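Local coordinates for protein fluvirucin B1 DH domain from module 1 (Actinomadura vulgaris, PDB 6OBV) that probably dehydrates the beta-hydroxyacyl chain made by module 1 of the fluvirucin B1 polyketide synthase, leaving an alpha,beta-unsaturated intermediate, at residues Gly177-Leu182 with Leu230-His235; Gln194-Ala199 with Leu234-Leu239. All blocks are in the same frame, centred on the assembly; numbering follows the deposited sequence.

Interaction 1: residues Gly177-Leu182 with Leu230-His235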
ATOM      1  N   GLY A 177      42.272  18.702   5.289  1.00 36.35           N
ATOM      2  CA  GLY A 177      41.718  18.733   6.630  1.00 38.09           C
ATOM      3  C   GLY A 177      40.230  19.035   6.727  1.00 43.13           C
ATOM      4  O   GLY A 177      39.715  19.198   7.839  1.00 44.20           O
ATOM      5  N   HIS A 178      39.516  19.083   5.598  1.00 39.51           N
ATOM      6  CA  HIS A 178      38.138  19.569   5.596  1.00 35.84           C
ATOM      7  C   HIS A 178      37.224  18.711   6.469  1.00 35.90           C
ATOM      8  O   HIS A 178      36.478  19.233   7.310  1.00 40.94           O
ATOM      9  CB  HIS A 178      37.613  19.617   4.160  1.00 35.61           C
ATOM     10  CG  HIS A 178      36.288  20.292   4.034  1.00 39.07           C
ATOM     11  ND1 HIS A 178      36.143  21.659   4.119  1.00 43.56           N
ATOM     12  CD2 HIS A 178      35.043  19.790   3.859  1.00 38.54           C
ATOM     13  CE1 HIS A 178      34.864  21.969   3.987  1.00 42.07           C
ATOM     14  NE2 HIS A 178      34.176  20.854   3.837  1.00 37.22           N
ATOM     15  N   TYR A 179      37.231  17.390   6.271  1.00 31.23           N
ATOM     16  CA  TYR A 179      36.318  16.565   7.058  1.00 34.08           C
ATOM     17  C   TYR A 179      36.709  16.523   8.529  1.00 36.97           C
ATOM     18  O   TYR A 179      35.833  16.391   9.389  1.00 34.92           O
ATOM     19  CB  TYR A 179      36.227  15.161   6.480  1.00 34.93           C
ATOM     20  CG  TYR A 179      35.308  15.134   5.291  1.00 35.24           C
ATOM     21  CD1 TYR A 179      33.925  15.257   5.449  1.00 32.71           C
ATOM     22  CD2 TYR A 179      35.822  15.029   3.996  1.00 33.90           C
ATOM     23  CE1 TYR A 179      33.073  15.253   4.347  1.00 29.50           C
ATOM     24  CE2 TYR A 179      34.984  15.026   2.889  1.00 30.07           C
ATOM     25  CZ  TYR A 179      33.620  15.135   3.073  1.00 28.01           C
ATOM     26  OH  TYR A 179      32.813  15.121   1.979  1.00 28.91           O
ATOM     27  N   GLU A 180      37.999  16.664   8.841  1.00 42.67           N
ATOM     28  CA  GLU A 180      38.400  16.800  10.237  1.00 43.12           C
ATOM     29  C   GLU A 180      37.832  18.083  10.844  1.00 43.64           C
ATOM     30  O   GLU A 180      37.395  18.092  12.004  1.00 43.15           O
ATOM     31  CB  GLU A 180      39.927  16.767  10.347  1.00 43.91           C
ATOM     32  CG  GLU A 180      40.452  16.118  11.629  1.00 54.83           C
ATOM     33  CD  GLU A 180      41.962  16.313  11.828  1.00 62.59           C
ATOM     34  OE1 GLU A 180      42.404  16.449  12.990  1.00 65.04           O
ATOM     35  OE2 GLU A 180      42.711  16.331  10.823  1.00 62.38           O
ATOM     36  N   ALA A 181      37.826  19.172  10.072  1.00 39.02           N
ATOM     37  CA  ALA A 181      37.196  20.410  10.524  1.00 39.80           C
ATOM     38  C   ALA A 181      35.702  20.218  10.738  1.00 44.91           C
ATOM     39  O   ALA A 181      35.147  20.643  11.761  1.00 45.22           O
ATOM     40  CB  ALA A 181      37.439  21.530   9.506  1.00 38.70           C
ATOM     41  N   LEU A 182      35.027  19.598   9.769  1.00 42.19           N
ATOM     42  CA  LEU A 182      33.591  19.385   9.906  1.00 44.58           C
ATOM     43  C   LEU A 182      33.287  18.533  11.134  1.00 46.09           C
ATOM     44  O   LEU A 182      32.290  18.762  11.830  1.00 43.49           O
ATOM     45  CB  LEU A 182      33.026  18.743   8.635  1.00 36.95           C
ATOM     46  CG  LEU A 182      33.027  19.639   7.387  1.00 36.52           C
ATOM     47  CD1 LEU A 182      32.558  18.900   6.139  1.00 30.49           C
ATOM     48  CD2 LEU A 182      32.185  20.877   7.605  1.00 38.79           C
ATOM     49  N   LEU A 230      24.507  12.882  -3.153  1.00 27.18           N
ATOM     50  CA  LEU A 230      23.890  14.203  -3.166  1.00 28.47           C
ATOM     51  C   LEU A 230      24.248  14.975  -1.912  1.00 27.90           C
ATOM     52  O   LEU A 230      24.459  16.191  -1.965  1.00 33.58           O
ATOM     53  CB  LEU A 230      22.367  14.117  -3.320  1.00 23.63           C
ATOM     54  CG  LEU A 230      21.670  15.490  -3.375  1.00 25.55           C
ATOM     55  CD1 LEU A 230      22.286  16.353  -4.458  1.00 30.27           C
ATOM     56  CD2 LEU A 230      20.154  15.385  -3.566  1.00 23.98           C
ATOM     57  N   ASP A 231      24.354  14.289  -0.775  1.00 28.39           N
ATOM     58  CA  ASP A 231      24.692  15.003   0.449  1.00 25.34           C
ATOM     59  C   ASP A 231      26.103  15.569   0.388  1.00 24.92           C
ATOM     60  O   ASP A 231      26.342  16.703   0.809  1.00 25.78           O
ATOM     61  CB  ASP A 231      24.552  14.101   1.665  1.00 22.90           C
ATOM     62  CG  ASP A 231      24.755  14.870   2.963  1.00 29.78           C
ATOM     63  OD1 ASP A 231      23.917  15.743   3.247  1.00 29.88           O
ATOM     64  OD2 ASP A 231      25.754  14.639   3.680  1.00 27.56           O
ATOM     65  N   ALA A 232      27.058  14.797  -0.121  1.00 28.04           N
ATOM     66  CA  ALA A 232      28.418  15.305  -0.140  1.00 28.28           C
ATOM     67  C   ALA A 232      28.577  16.414  -1.161  1.00 22.95           C
ATOM     68  O   ALA A 232      29.485  17.242  -1.031  1.00 22.19           O
ATOM     69  CB  ALA A 232      29.402  14.172  -0.415  1.00 31.12           C
ATOM     70  N   ALA A 233      27.713  16.449  -2.169  1.00 26.63           N
ATOM     71  CA  ALA A 233      27.662  17.578  -3.079  1.00 22.70           C
ATOM     72  C   ALA A 233      27.379  18.880  -2.346  1.00 25.70           C
ATOM     73  O   ALA A 233      27.632  19.962  -2.886  1.00 27.44           O
ATOM     74  CB  ALA A 233      26.595  17.314  -4.135  1.00 20.41           C
ATOM     75  N   LEU A 234      26.838  18.800  -1.140  1.00 34.42           N
ATOM     76  CA  LEU A 234      26.570  19.978  -0.338  1.00 35.10           C
ATOM     77  C   LEU A 234      27.741  20.372   0.545  1.00 33.43           C
ATOM     78  O   LEU A 234      27.718  21.465   1.119  1.00 30.37           O
ATOM     79  CB  LEU A 234      25.339  19.750   0.548  1.00 28.68           C
ATOM     80  CG  LEU A 234      24.108  19.116  -0.084  1.00 29.86           C
ATOM     81  CD1 LEU A 234      23.031  18.945   0.974  1.00 29.10           C
ATOM     82  CD2 LEU A 234      23.620  19.969  -1.242  1.00 22.06           C
ATOM     83  N   HIS A 235      28.756  19.514   0.666  1.00 28.79           N
ATOM     84  CA  HIS A 235      29.817  19.752   1.641  1.00 29.61           C
ATOM     85  C   HIS A 235      30.724  20.918   1.263  1.00 31.87           C
ATOM     86  O   HIS A 235      31.279  21.570   2.150  1.00 37.29           O
ATOM     87  CB  HIS A 235      30.632  18.477   1.818  1.00 24.79           C
ATOM     88  CG  HIS A 235      29.830  17.360   2.403  1.00 29.05           C
ATOM     89  ND1 HIS A 235      30.354  16.116   2.666  1.00 32.23           N
ATOM     90  CD2 HIS A 235      28.528  17.312   2.780  1.00 30.78           C
ATOM     91  CE1 HIS A 235      29.411  15.345   3.183  1.00 35.65           C
ATOM     92  NE2 HIS A 235      28.292  16.045   3.258  1.00 32.36           N
TER

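Interaction 2: residues Gln194-Ala199 with Leu234-Leu239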
ATOM      1  N   GLN A 194      31.943  10.958   3.085  1.00 28.78           N
ATOM      2  CA  GLN A 194      33.113  11.821   2.884  1.00 29.62           C
ATOM      3  C   GLN A 194      33.490  11.927   1.412  1.00 26.34           C
ATOM      4  O   GLN A 194      34.651  11.799   1.050  1.00 35.73           O
ATOM      5  CB  GLN A 194      34.286  11.300   3.705  1.00 30.99           C
ATOM      6  CG  GLN A 194      34.073  11.408   5.220  1.00 37.14           C
ATOM      7  CD  GLN A 194      35.132  10.666   6.012  1.00 43.51           C
ATOM      8  OE1 GLN A 194      36.145  10.233   5.464  1.00 47.96           O
ATOM      9  NE2 GLN A 194      34.893  10.504   7.308  1.00 44.29           N
ATOM     10  N   GLY A 195      32.508  12.220   0.553  1.00 27.32           N
ATOM     11  CA  GLY A 195      32.717  12.192  -0.884  1.00 28.03           C
ATOM     12  C   GLY A 195      33.379  13.405  -1.506  1.00 29.73           C
ATOM     13  O   GLY A 195      33.704  13.351  -2.691  1.00 24.96           O
ATOM     14  N   LEU A 196      33.573  14.499  -0.778  1.00 31.55           N
ATOM     15  CA  LEU A 196      34.189  15.682  -1.373  1.00 31.63           C
ATOM     16  C   LEU A 196      35.675  15.433  -1.582  1.00 33.27           C
ATOM     17  O   LEU A 196      36.406  15.159  -0.622  1.00 33.66           O
ATOM     18  CB  LEU A 196      33.975  16.898  -0.479  1.00 33.94           C
ATOM     19  CG  LEU A 196      34.732  18.166  -0.882  1.00 38.98           C
ATOM     20  CD1 LEU A 196      34.269  18.646  -2.245  1.00 22.47           C
ATOM     21  CD2 LEU A 196      34.584  19.271   0.177  1.00 31.76           C
ATOM     22  N   LYS A 197      36.129  15.513  -2.832  1.00 33.18           N
ATOM     23  CA  LYS A 197      37.517  15.209  -3.158  1.00 33.67           C
ATOM     24  C   LYS A 197      38.332  16.434  -3.542  1.00 38.82           C
ATOM     25  O   LYS A 197      39.470  16.588  -3.076  1.00 39.55           O
ATOM     26  CB  LYS A 197      37.581  14.175  -4.294  1.00 34.74           C
ATOM     27  CG  LYS A 197      36.846  12.858  -4.014  1.00 34.19           C
ATOM     28  CD  LYS A 197      37.378  12.161  -2.761  1.00 43.47           C
ATOM     29  CE  LYS A 197      36.477  11.013  -2.320  1.00 49.73           C
ATOM     30  NZ  LYS A 197      36.712  10.615  -0.901  1.00 54.39           N
ATOM     31  N   ARG A 198      37.780  17.306  -4.389  1.00 39.61           N
ATOM     32  CA  ARG A 198      38.463  18.495  -4.873  1.00 36.59           C
ATOM     33  C   ARG A 198      37.470  19.646  -4.915  1.00 37.39           C
ATOM     34  O   ARG A 198      36.273  19.442  -5.148  1.00 33.70           O
ATOM     35  CB  ARG A 198      39.070  18.287  -6.267  1.00 38.21           C
ATOM     36  CG  ARG A 198      40.361  17.503  -6.274  1.00 47.54           C
ATOM     37  CD  ARG A 198      40.542  16.784  -7.601  1.00 52.98           C
ATOM     38  NE  ARG A 198      39.329  16.044  -7.940  1.00 54.76           N
ATOM     39  CZ  ARG A 198      39.145  14.740  -7.724  1.00 49.55           C
ATOM     40  NH1 ARG A 198      40.114  14.001  -7.173  1.00 44.83           N
ATOM     41  NH2 ARG A 198      37.984  14.179  -8.064  1.00 33.73           N
ATOM     42  N   ALA A 199      37.981  20.863  -4.713  1.00 35.61           N
ATOM     43  CA  ALA A 199      37.131  22.042  -4.692  1.00 31.58           C
ATOM     44  C   ALA A 199      37.913  23.273  -5.133  1.00 33.03           C
ATOM     45  O   ALA A 199      39.110  23.398  -4.863  1.00 34.52           O
ATOM     46  CB  ALA A 199      36.540  22.275  -3.302  1.00 31.05           C
ATOM     47  N   LEU A 234      26.838  18.800  -1.140  1.00 34.42           N
ATOM     48  CA  LEU A 234      26.570  19.978  -0.338  1.00 35.10           C
ATOM     49  C   LEU A 234      27.741  20.372   0.545  1.00 33.43           C
ATOM     50  O   LEU A 234      27.718  21.465   1.119  1.00 30.37           O
ATOM     51  CB  LEU A 234      25.339  19.750   0.548  1.00 28.68           C
ATOM     52  CG  LEU A 234      24.108  19.116  -0.084  1.00 29.86           C
ATOM     53  CD1 LEU A 234      23.031  18.945   0.974  1.00 29.10           C
ATOM     54  CD2 LEU A 234      23.620  19.969  -1.242  1.00 22.06           C
ATOM     55  N   HIS A 235      28.756  19.514   0.666  1.00 28.79           N
ATOM     56  CA  HIS A 235      29.817  19.752   1.641  1.00 29.61           C
ATOM     57  C   HIS A 235      30.724  20.918   1.263  1.00 31.87           C
ATOM     58  O   HIS A 235      31.279  21.570   2.150  1.00 37.29           O
ATOM     59  CB  HIS A 235      30.632  18.477   1.818  1.00 24.79           C
ATOM     60  CG  HIS A 235      29.830  17.360   2.403  1.00 29.05           C
ATOM     61  ND1 HIS A 235      30.354  16.116   2.666  1.00 32.23           N
ATOM     62  CD2 HIS A 235      28.528  17.312   2.780  1.00 30.78           C
ATOM     63  CE1 HIS A 235      29.411  15.345   3.183  1.00 35.65           C
ATOM     64  NE2 HIS A 235      28.292  16.045   3.258  1.00 32.36           N
ATOM     65  N   ALA A 236      30.893  21.195  -0.024  1.00 33.41           N
ATOM     66  CA  ALA A 236      31.850  22.223  -0.425  1.00 35.46           C
ATOM     67  C   ALA A 236      31.330  23.636  -0.198  1.00 33.71           C
ATOM     68  O   ALA A 236      32.130  24.580  -0.198  1.00 31.04           O
ATOM     69  CB  ALA A 236      32.215  22.052  -1.895  1.00 35.24           C
ATOM     70  N   THR A 237      30.022  23.802   0.018  1.00 37.37           N
ATOM     71  CA  THR A 237      29.440  25.135   0.147  1.00 40.12           C
ATOM     72  C   THR A 237      29.903  25.847   1.404  1.00 39.74           C
ATOM     73  O   THR A 237      29.911  27.084   1.440  1.00 40.15           O
ATOM     74  CB  THR A 237      27.922  25.048   0.151  1.00 45.79           C
ATOM     75  OG1 THR A 237      27.526  23.933   0.951  1.00 55.55           O
ATOM     76  CG2 THR A 237      27.421  24.834  -1.223  1.00 45.95           C
ATOM     77  N   GLY A 238      30.263  25.098   2.451  1.00 35.46           N
ATOM     78  CA  GLY A 238      30.726  25.723   3.688  1.00 33.03           C
ATOM     79  C   GLY A 238      32.080  26.402   3.595  1.00 36.25           C
ATOM     80  O   GLY A 238      32.444  27.143   4.519  1.00 40.71           O
ATOM     81  N   LEU A 239      32.817  26.183   2.500  1.00 36.34           N
ATOM     82  CA  LEU A 239      34.163  26.732   2.375  1.00 37.55           C
ATOM     83  C   LEU A 239      34.163  28.252   2.338  1.00 40.78           C
ATOM     84  O   LEU A 239      35.153  28.883   2.731  1.00 43.35           O
ATOM     85  CB  LEU A 239      34.832  26.175   1.124  1.00 34.85           C
ATOM     86  CG  LEU A 239      35.178  24.688   1.258  1.00 40.43           C
ATOM     87  CD1 LEU A 239      35.376  24.027  -0.099  1.00 35.31           C
ATOM     88  CD2 LEU A 239      36.418  24.497   2.131  1.00 42.84           C
TER

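Interaction 1: residues Gly177-Leu182 with Leu230-His235
Tyr179 reaches His235 in the Asp-x-x-x-His segment of the chain, where Asp231 and His235 have the spacing of the Asp-x-x-x-Gln/His signature of polyketide synthase dehydratases. Tyr179 OH and His235 ND1 are joined by a hydrogen bond of 2.7 Å, with each group lying at the edge of the other's ring. The two rings meet rim to rim, planes at 75°, neither over the other's face. With CG beside its own backbone N (chi1 -80°), the tyrosine extends away from helix 178-185 and delivers its hydroxyl to the imidazole. Through its other nitrogen, His235 NE2 donates to Asp231 OD2 at 2.9 Å, landing from above the carboxylate plane while the oxygen stays close to the ring plane. The imidazole is gripped at both nitrogens and has Ala232 CA 3.3 Å above one face, which should fix its rotation and may help to orient the aspartate. The first residue of helix 178-185 adds a weak bond: His178 NE2 makes a bent hydrogen bond of 3.4 Å (141° at the hydrogen) to His235 O. The Tyr179 hydroxyl is also hydrogen-bonded to the backbone N of Leu196. Tyr189 of strand 187-189 stacks on the His235 ring and also touches Tyr179 and Asp231, so that strand packs on residues of both segments, while helix 79-92 meets Asp231 through Thr80.

Interaction 2: residues Gln194-Ala199 with Leu234-Leu239
Leu196 and Ala199 face Ala236 and Leu239 in a purely apolar contact between the strand and the turn that leads into helix 238-241. The two methyls of Leu196 divide the work: CD1 packs on Ala236 CB at 4.0 Å, while CD2 lies against the backbone, 4.1 Å from Ala236 CA, and also comes near the carbonyl carbon and CB of His235. The leucine reaches that far because its CG stands opposite the backbone N (chi1 172°), extending both branches toward the turn. Further along the strand, Ala199 CB meets Leu239 CD1 at 3.8 Å, one methyl against another.

The backbone explains why two residues three apart face the same segment, 234-239. Lys197 and Arg198 form a classic beta bulge opposite Glu209 of strand 205-211; the extra residue shifts the alternation of the strand, turning Leu196 and Ala199 inward together and the two basic residues away from the turn.

Polar and charged groups work on that outer side. Lys197 NZ curls back to donate to Gln194 O at 3.1 Å, arriving tilted 21° from the carbonyl plane, and closes a small loop at the start of the strand. The Arg198 guanidinium has Lys197 CB 3.6 Å above one face, offset toward the rim, and makes salt bridges with Glu209 and Glu211.

In the fold, strand 196-202 pairs with strand 205-211, whose Val206 and Ala208 also pack on Ala236, and Ala208 touches Leu196 as well. Ala199 is bonded through its backbone to Val173 of strand 171-173, and His178 of helix 178-185 rests against both Leu196 and Leu239.

In the fold
Following the chain from the N terminus, helix 178-185 comes first, then strand 187-189, the loop through Gln194 and strand 196-202; after strand 205-211 and helix 227-232 the chain returns at His235. Interaction 1 closes the longer loop, from 177-182 to 230-235. Interaction 2 opens later and ends later, from 194-199 to 234-239, so the two loops overlap instead of one containing the other, and Leu234 and His235 belong to both. Their centres are about 5 Å apart. The Tyr179 hydroxyl, which serves interaction 1, also reaches the backbone at the start of strand 196-202 in interaction 2. Together they tie helix 178-185 and strand 196-202 to the turn between helices 227-232 and 238-241.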